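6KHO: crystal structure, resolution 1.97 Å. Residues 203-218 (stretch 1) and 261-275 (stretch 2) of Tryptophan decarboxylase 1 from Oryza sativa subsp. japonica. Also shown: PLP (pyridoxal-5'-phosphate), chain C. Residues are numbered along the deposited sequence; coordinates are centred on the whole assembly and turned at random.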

# COMPACT_ATOMS: atom_id res chain seq x y z
N HIS A 203 -3.60 -27.43 8.68
CA HIS A 203 -4.24 -27.39 9.99
C HIS A 203 -3.35 -27.92 11.11
O HIS A 203 -3.75 -27.88 12.28
N ARG A 204 -2.14 -28.39 10.80
CA ARG A 204 -1.21 -28.83 11.83
C ARG A 204 -0.14 -27.80 12.16
O ARG A 204 0.64 -28.03 13.10
N LEU A 205 -0.06 -26.68 11.44
CA LEU A 205 0.93 -25.65 11.72
C LEU A 205 0.47 -24.76 12.87
O LEU A 205 -0.70 -24.39 12.96
N ALA A 206 1.41 -24.39 13.73
CA ALA A 206 1.11 -23.51 14.85
C ALA A 206 2.01 -22.29 14.83
O ALA A 206 3.16 -22.36 14.40
N VAL A 207 1.47 -21.16 15.32
CA VAL A 207 2.20 -19.90 15.40
C VAL A 207 1.99 -19.29 16.79
O VAL A 207 1.00 -19.58 17.47
N TYR A 208 2.93 -18.43 17.18
CA TYR A 208 3.07 -17.97 18.56
C TYR A 208 3.38 -16.48 18.64
O TYR A 208 4.23 -15.97 17.90
N ALA A 209 2.71 -15.79 19.56
CA ALA A 209 3.07 -14.43 19.90
C ALA A 209 2.54 -14.12 21.30
O ALA A 209 1.59 -14.75 21.76
N ALA A 210 3.18 -13.16 21.96
CA ALA A 210 2.68 -12.68 23.24
C ALA A 210 1.31 -12.03 23.08
O ALA A 210 0.95 -11.52 22.01
N ASP A 211 0.54 -12.02 24.17
CA ASP A 211 -0.76 -11.38 24.09
C ASP A 211 -0.66 -9.86 23.98
O ASP A 211 -1.69 -9.21 23.81
N GLN A 212 0.53 -9.27 24.10
CA GLN A 212 0.70 -7.84 23.83
C GLN A 212 0.95 -7.54 22.36
O GLN A 212 1.01 -6.37 21.97
N THR A 213 1.11 -8.57 21.53
CA THR A 213 1.38 -8.35 20.11
C THR A 213 0.19 -7.67 19.45
O THR A 213 -0.97 -7.95 19.79
N HIS A 214 0.48 -6.76 18.53
CA HIS A 214 -0.57 -6.02 17.84
C HIS A 214 -1.57 -6.96 17.19
O HIS A 214 -1.20 -8.00 16.64
N SER A 215 -2.85 -6.58 17.27
CA SER A 215 -3.92 -7.43 16.75
C SER A 215 -3.74 -7.77 15.28
O SER A 215 -4.22 -8.81 14.83
N THR A 216 -3.02 -6.93 14.53
CA THR A 216 -2.82 -7.17 13.11
C THR A 216 -1.98 -8.42 12.83
O THR A 216 -2.09 -8.97 11.73
N PHE A 217 -1.15 -8.87 13.77
CA PHE A 217 -0.42 -10.12 13.57
C PHE A 217 -1.37 -11.30 13.47
O PHE A 217 -1.26 -12.14 12.57
N PHE A 218 -2.31 -11.39 14.41
CA PHE A 218 -3.25 -12.50 14.41
C PHE A 218 -4.12 -12.48 13.16
O PHE A 218 -4.46 -13.54 12.62
N LEU A 261 1.76 -31.24 16.31
CA LEU A 261 1.68 -30.01 15.54
C LEU A 261 3.08 -29.55 15.13
O LEU A 261 4.09 -29.97 15.70
N VAL A 262 3.13 -28.65 14.15
CA VAL A 262 4.41 -28.13 13.65
C VAL A 262 4.56 -26.66 14.03
O VAL A 262 3.92 -25.80 13.41
N PRO A 263 5.38 -26.34 15.04
CA PRO A 263 5.63 -24.93 15.36
C PRO A 263 6.35 -24.26 14.20
O PRO A 263 7.39 -24.73 13.74
N THR A 264 5.78 -23.15 13.74
CA THR A 264 6.10 -22.61 12.43
C THR A 264 6.70 -21.21 12.47
O THR A 264 7.58 -20.91 11.66
N TYR A 265 6.29 -20.37 13.42
CA TYR A 265 6.57 -18.93 13.34
C TYR A 265 6.31 -18.32 14.71
O TYR A 265 5.30 -18.63 15.35
N VAL A 266 7.23 -17.46 15.15
CA VAL A 266 7.09 -16.70 16.39
C VAL A 266 7.25 -15.21 16.08
O VAL A 266 8.19 -14.82 15.38
N CYS A 267 6.36 -14.38 16.61
CA CYS A 267 6.50 -12.93 16.52
C CYS A 267 6.94 -12.38 17.87
O CYS A 267 6.23 -12.55 18.87
N ALA A 268 8.10 -11.73 17.91
CA ALA A 268 8.56 -10.99 19.08
C ALA A 268 8.40 -9.50 18.81
O ALA A 268 8.68 -9.04 17.70
N THR A 269 7.94 -8.75 19.80
CA THR A 269 7.71 -7.32 19.64
C THR A 269 8.66 -6.52 20.53
O THR A 269 8.77 -6.78 21.73
N VAL A 270 9.34 -5.54 19.93
CA VAL A 270 10.13 -4.56 20.66
C VAL A 270 9.35 -3.26 20.64
O VAL A 270 9.32 -2.54 19.63
N GLY A 271 8.70 -2.93 21.76
CA GLY A 271 7.88 -1.73 21.84
C GLY A 271 6.41 -1.99 21.55
O GLY A 271 5.88 -1.52 20.54
N THR A 272 5.74 -2.73 22.42
CA THR A 272 4.36 -3.09 22.15
C THR A 272 3.46 -1.85 22.14
O THR A 272 3.77 -0.83 22.74
N THR A 273 2.32 -1.99 21.47
CA THR A 273 1.43 -0.85 21.26
C THR A 273 0.81 -0.38 22.57
O THR A 273 0.69 0.83 22.82
N SER A 274 0.41 -1.31 23.43
CA SER A 274 -0.30 -0.94 24.65
C SER A 274 0.61 -0.19 25.62
O SER A 274 0.34 0.96 25.99
N SER A 275 1.71 -0.82 26.04
CA SER A 275 2.52 -0.28 27.12
C SER A 275 4.01 -0.25 26.82
O SER A 275 4.81 -0.06 27.74

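Neighbouring parallel strands share backbone hydrogen bonds, and their side chains sort by sheet face; where the strands end, water often takes over, as this decarboxylase illustrates. Arg-204 (chi1 m) leaves sideways, its NH1 3.8 Å from Val-262 CG2. Leu-205 (m, then t) shares a face with Val-262 (t), placing Leu-205 CD2 3.7 Å from Val-262 CB. Ala-206 lies on the other face with Pro-263, its CB 4.1 Å from Val-262 O. Val-207 (m) returns to the face of Leu-205 and Val-262, with its CG1 4.0 Å from Tyr-265 CB. Tyr-208 (m) reaches Pro-263, its CE1 3.7 Å from Pro-263 CB, while its hydroxyl is bonded elsewhere in the structure.

Past Ala-209 the strands part. Water 1 accepts from Ala-210 N (2.8 Å) and donates to Cys-267 O (2.5 Å), replacing a direct bond. Gln-212 (m, m) points toward stretch 2, its CB 3.7 Å from Thr-272 CG2; water 4 donates to Gln-212 OE1 (2.7 Å) and bonds Thr-272 OG1 (2.6 Å). His-214 (t) caps the following helix, accepting from Thr-216 N at its ND1 (3.2 Å), while one ring face meets PLP and the edge meets Thr-273 OG1, 3.1 Å from His-214 CD2. Phe-217 (t) closes the contact, its ring face covered by Cys-267 CB and its plane nearly parallel to Tyr-265 but slid aside.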

# COMPACT_ATOMS: atom_id res chain seq x y z
CB HIS A 203 -5.55 -28.17 9.96
CG HIS A 203 -5.37 -29.66 10.02
ND1 HIS A 203 -4.86 -30.39 8.96
CD2 HIS A 203 -5.60 -30.54 11.01
CE1 HIS A 203 -4.79 -31.66 9.30
NE2 HIS A 203 -5.24 -31.78 10.54
CB ARG A 204 -0.55 -30.15 11.42
CG ARG A 204 -1.51 -31.34 11.44
CD ARG A 204 -0.76 -32.67 11.43
NE ARG A 204 0.29 -32.72 10.41
CZ ARG A 204 1.60 -32.77 10.66
NH1 ARG A 204 2.04 -32.77 11.92
NH2 ARG A 204 2.47 -32.82 9.66
CB LEU A 205 1.19 -24.78 10.48
CG LEU A 205 1.56 -25.49 9.17
CD1 LEU A 205 2.08 -24.48 8.13
CD2 LEU A 205 2.60 -26.58 9.39
CB ALA A 206 1.27 -24.24 16.19
CB VAL A 207 1.78 -18.90 14.30
CG1 VAL A 207 1.92 -19.53 12.93
CG2 VAL A 207 0.36 -18.41 14.51
CB TYR A 208 4.19 -18.73 19.30
CG TYR A 208 4.06 -20.22 19.14
CD1 TYR A 208 4.52 -20.85 17.99
CD2 TYR A 208 3.46 -21.00 20.13
CE1 TYR A 208 4.37 -22.20 17.81
CE2 TYR A 208 3.32 -22.37 19.96
CZ TYR A 208 3.78 -22.96 18.80
OH TYR A 208 3.66 -24.31 18.60
CB ALA A 209 2.51 -13.44 18.88
CB ALA A 210 3.67 -11.67 23.84
CB ASP A 211 -1.63 -11.76 25.30
CG ASP A 211 -1.04 -11.34 26.63
OD1 ASP A 211 -0.03 -10.61 26.65
OD2 ASP A 211 -1.59 -11.76 27.67
CB GLN A 212 1.86 -7.28 24.67
CG GLN A 212 1.67 -7.39 26.18
CD GLN A 212 0.34 -6.82 26.62
OE1 GLN A 212 0.10 -5.62 26.50
NE2 GLN A 212 -0.54 -7.68 27.12
CB THR A 213 1.70 -9.69 19.43
OG1 THR A 213 2.86 -10.26 20.05
CG2 THR A 213 1.97 -9.50 17.94
CB HIS A 214 0.05 -5.10 16.79
CG HIS A 214 -0.83 -3.96 16.39
ND1 HIS A 214 -1.86 -4.10 15.48
CD2 HIS A 214 -0.84 -2.66 16.77
CE1 HIS A 214 -2.45 -2.93 15.32
NE2 HIS A 214 -1.85 -2.04 16.09
CB SER A 215 -5.28 -6.75 16.95
OG SER A 215 -5.29 -5.47 16.35
CB THR A 216 -2.19 -5.94 12.46
OG1 THR A 216 -2.47 -5.97 11.05
CG2 THR A 216 -0.68 -5.88 12.70
CB PHE A 217 0.57 -10.38 14.71
CG PHE A 217 1.17 -11.76 14.67
CD1 PHE A 217 2.04 -12.12 13.64
CD2 PHE A 217 0.86 -12.70 15.63
CE1 PHE A 217 2.59 -13.39 13.58
CE2 PHE A 217 1.42 -13.99 15.58
CZ PHE A 217 2.29 -14.33 14.55
CB PHE A 218 -4.07 -12.47 15.69
CG PHE A 218 -3.22 -12.47 16.94
CD1 PHE A 218 -2.60 -13.64 17.36
CD2 PHE A 218 -2.98 -11.30 17.64
CE1 PHE A 218 -1.78 -13.65 18.49
CE2 PHE A 218 -2.17 -11.31 18.77
CZ PHE A 218 -1.57 -12.49 19.19
CB LEU A 261 0.99 -28.91 16.34
CG LEU A 261 -0.42 -29.23 16.83
CD1 LEU A 261 -0.95 -28.11 17.71
CD2 LEU A 261 -1.34 -29.47 15.63
CB VAL A 262 4.51 -28.29 12.12
CG1 VAL A 262 5.87 -27.80 11.63
CG2 VAL A 262 4.24 -29.74 11.70
CB PRO A 263 6.51 -25.00 16.61
CG PRO A 263 6.29 -26.38 17.16
CD PRO A 263 6.06 -27.25 15.97
CB THR A 264 4.85 -22.63 11.54
OG1 THR A 264 4.48 -24.00 11.27
CG2 THR A 264 5.07 -21.89 10.22
CB TYR A 265 5.68 -18.30 12.27
CG TYR A 265 5.86 -16.81 11.96
CD1 TYR A 265 5.49 -15.82 12.86
CD2 TYR A 265 6.33 -16.41 10.71
CE1 TYR A 265 5.62 -14.46 12.52
CE2 TYR A 265 6.46 -15.06 10.36
CZ TYR A 265 6.11 -14.09 11.27
OH TYR A 265 6.21 -12.76 10.90
CB VAL A 266 8.14 -17.13 17.44
CG1 VAL A 266 7.97 -16.33 18.71
CG2 VAL A 266 8.06 -18.65 17.75
CB CYS A 267 5.20 -12.26 16.08
SG CYS A 267 5.40 -10.46 15.72
CB ALA A 268 10.02 -11.30 19.39
CB THR A 269 6.26 -6.94 19.97
OG1 THR A 269 5.38 -7.64 19.10
CG2 THR A 269 6.04 -5.41 19.77
CB VAL A 270 11.54 -4.39 20.07
CG1 VAL A 270 12.30 -3.30 20.82
CG2 VAL A 270 12.29 -5.72 20.13
CB THR A 272 3.82 -4.07 23.20
OG1 THR A 272 3.84 -3.44 24.48
CG2 THR A 272 4.63 -5.37 23.23
CB THR A 273 0.34 -1.22 20.26
OG1 THR A 273 0.94 -1.57 19.01
CG2 THR A 273 -0.60 -0.05 20.04
CB SER A 274 -0.89 -2.18 25.33
OG SER A 274 -1.52 -1.81 26.54
CB SER A 275 2.27 -1.08 28.41
OG SER A 275 2.85 -2.37 28.34
N1 PLP C . 2.87 -3.21 15.40
C2 PLP C . 3.29 -2.24 16.29
C2A PLP C . 4.18 -2.58 17.45
C3 PLP C . 2.89 -0.93 16.12
O3 PLP C . 3.31 0.03 17.01
C4 PLP C . 2.07 -0.58 15.06
C4A PLP C . 1.94 0.86 14.65
C5 PLP C . 1.64 -1.55 14.16
C6 PLP C . 2.04 -2.87 14.34
C5A PLP C . 0.74 -1.12 13.03
O4P PLP C . 0.59 -2.09 12.02
P PLP C . 0.19 -1.66 10.50
O1P PLP C . -1.00 -0.75 10.51
O2P PLP C . -0.09 -2.94 9.75
O3P PLP C . 1.32 -0.91 9.82
O HOH W 1 5.60 -12.06 21.24
O HOH W 2 2.22 -4.55 20.09
O HOH W 3 -0.04 -3.97 22.85
O HOH W 4 2.14 -3.90 26.38
O HOH W 5 3.22 -6.16 17.89